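Local coordinates for extracellular solute-binding protein family 1 (Alicyclobacillus acidocaldarius subsp. acidocaldarius, PDB 4OVJ) that probably captures a solute outside the cell, possibly a sugar, and delivers it to an ABC-type import system, at residues K240-P245 with E257-N262. Sequence-based numbering, arbitrary orientation.
Sequences KQTADP and ELTWVN. With SO4 (sulfate ion), chain B.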
# COMPACT_ATOMS: atom_id res chain seq x y z
N LYS A 240 6.46 -13.15 13.41
CA LYS A 240 6.14 -13.76 12.11
C LYS A 240 5.52 -12.77 11.13
O LYS A 240 5.88 -12.72 9.98
CB LYS A 240 5.21 -14.96 12.32
CG LYS A 240 5.84 -16.07 13.13
CD LYS A 240 4.85 -17.21 13.35
CE LYS A 240 5.30 -18.18 14.44
NZ LYS A 240 4.12 -18.97 14.87
N GLN A 241 4.55 -11.98 11.60
CA GLN A 241 3.87 -10.99 10.78
C GLN A 241 3.28 -9.95 11.71
O GLN A 241 2.97 -10.25 12.86
CB GLN A 241 2.76 -11.65 9.95
CG GLN A 241 2.02 -10.72 8.98
CD GLN A 241 2.82 -10.43 7.72
OE1 GLN A 241 3.21 -9.29 7.47
NE2 GLN A 241 3.08 -11.47 6.93
N THR A 242 3.10 -8.73 11.22
CA THR A 242 2.32 -7.75 11.94
C THR A 242 0.95 -8.34 12.30
O THR A 242 0.30 -8.99 11.47
CB THR A 242 2.13 -6.49 11.09
OG1 THR A 242 3.40 -5.88 10.91
CG2 THR A 242 1.19 -5.50 11.75
N ALA A 243 0.54 -8.10 13.54
CA ALA A 243 -0.77 -8.49 14.05
C ALA A 243 -0.90 -9.99 14.36
O ALA A 243 -1.94 -10.41 14.85
CB ALA A 243 -1.88 -8.02 13.11
N ASP A 244 0.17 -10.75 14.12
CA ASP A 244 0.27 -12.16 14.54
C ASP A 244 0.37 -12.18 16.06
O ASP A 244 0.80 -11.21 16.67
CB ASP A 244 1.56 -12.76 13.95
CG ASP A 244 1.65 -14.27 14.09
OD1 ASP A 244 0.98 -14.97 13.29
OD2 ASP A 244 2.39 -14.76 15.00
N PRO A 245 0.01 -13.31 16.70
CA PRO A 245 0.27 -13.42 18.15
C PRO A 245 1.73 -13.18 18.59
O PRO A 245 1.95 -12.83 19.73
CB PRO A 245 -0.14 -14.85 18.48
CG PRO A 245 -1.18 -15.17 17.47
CD PRO A 245 -0.74 -14.48 16.20
N GLU A 257 3.40 0.59 16.56
CA GLU A 257 3.99 -0.07 15.43
C GLU A 257 3.79 0.80 14.18
O GLU A 257 2.70 1.33 13.95
CB GLU A 257 3.29 -1.42 15.28
CG GLU A 257 3.83 -2.32 14.23
CD GLU A 257 3.30 -3.74 14.37
OE1 GLU A 257 2.39 -4.04 15.21
OE2 GLU A 257 3.84 -4.56 13.63
N LEU A 258 4.87 0.99 13.42
CA LEU A 258 4.86 1.65 12.13
C LEU A 258 4.63 0.56 11.10
O LEU A 258 5.49 -0.30 10.91
CB LEU A 258 6.22 2.33 11.87
CG LEU A 258 6.47 2.80 10.43
CD1 LEU A 258 5.46 3.87 10.07
CD2 LEU A 258 7.89 3.31 10.28
N THR A 259 3.45 0.56 10.49
CA THR A 259 3.11 -0.50 9.55
C THR A 259 2.02 -0.01 8.61
O THR A 259 1.63 1.16 8.65
CB THR A 259 2.65 -1.76 10.28
OG1 THR A 259 2.46 -2.83 9.34
CG2 THR A 259 1.37 -1.49 11.04
N TRP A 260 1.53 -0.90 7.75
CA TRP A 260 0.46 -0.53 6.84
C TRP A 260 -0.84 -0.27 7.60
O TRP A 260 -1.20 -1.02 8.52
CB TRP A 260 0.26 -1.60 5.79
CG TRP A 260 1.49 -1.74 4.98
CD1 TRP A 260 2.55 -2.60 5.21
CD2 TRP A 260 1.86 -0.94 3.86
NE1 TRP A 260 3.54 -2.38 4.26
CE2 TRP A 260 3.13 -1.38 3.42
CE3 TRP A 260 1.22 0.10 3.16
CZ2 TRP A 260 3.78 -0.81 2.32
CZ3 TRP A 260 1.87 0.66 2.06
CH2 TRP A 260 3.14 0.20 1.65
N VAL A 261 -1.53 0.79 7.21
CA VAL A 261 -2.68 1.24 7.97
C VAL A 261 -3.80 0.20 8.03
O VAL A 261 -4.55 0.16 9.01
CB VAL A 261 -3.19 2.61 7.46
CG1 VAL A 261 -3.91 2.48 6.13
CG2 VAL A 261 -4.10 3.25 8.50
N ASN A 262 -3.88 -0.67 7.02
CA ASN A 262 -4.87 -1.75 6.96
C ASN A 262 -4.85 -2.66 8.17
O ASN A 262 -5.87 -3.25 8.52
CB ASN A 262 -4.68 -2.59 5.68
CG ASN A 262 -3.51 -3.58 5.77
OD1 ASN A 262 -2.35 -3.21 5.62
ND2 ASN A 262 -3.83 -4.87 5.96
S SO4 B . 6.59 -4.01 5.71
O1 SO4 B . 7.73 -4.94 5.73
O2 SO4 B . 6.11 -3.77 4.33
O3 SO4 B . 5.47 -4.60 6.48
O4 SO4 B . 7.00 -2.74 6.35
O HOH W 1 4.58 -4.37 8.90
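One threonine at a beta turn carries this small, buried polar contact, in which the loop after helix 233-236 meets strand 256-260. Thr-242 follows Gln-241 in a type II turn closed by the backbone hydrogen bond from Asp-244 N to Gln-241 O, and turns its side chain to the strand. There Thr-242 OG1 lies 3.1 Å from Glu-257 OE2, within hydrogen-bonding range, although its single proton has another possible acceptor. With CG2 anti to the backbone N (OG1 at chi1 -66°), the methyl of Thr-242 also rests 3.4 Å from Glu-257 OE2, so both branches meet the end of the extended glutamate. With an alanine at Glu-257, the Thr-242 hydroxyl would probably lose this carboxylate partner and a gap would open beside its methyl. Thr-259 approaches Thr-242 tip to tip, OG1 to OG1 at 3.6 Å, and one water bonds to both hydroxyls. That water donates to sulfate O3 (2.6 Å), while Trp-260 NE1 gives a nearly straight bond to sulfate O2, in the indole plane; Tyr-139 and Ser-184 also hydrogen-bond this probable crystallisation ion. Backbone hydrogen bonds join Glu-257 and Thr-259 to antiparallel strand 128-144, while Tyr-263 of helix 263-269 packs against Thr-242.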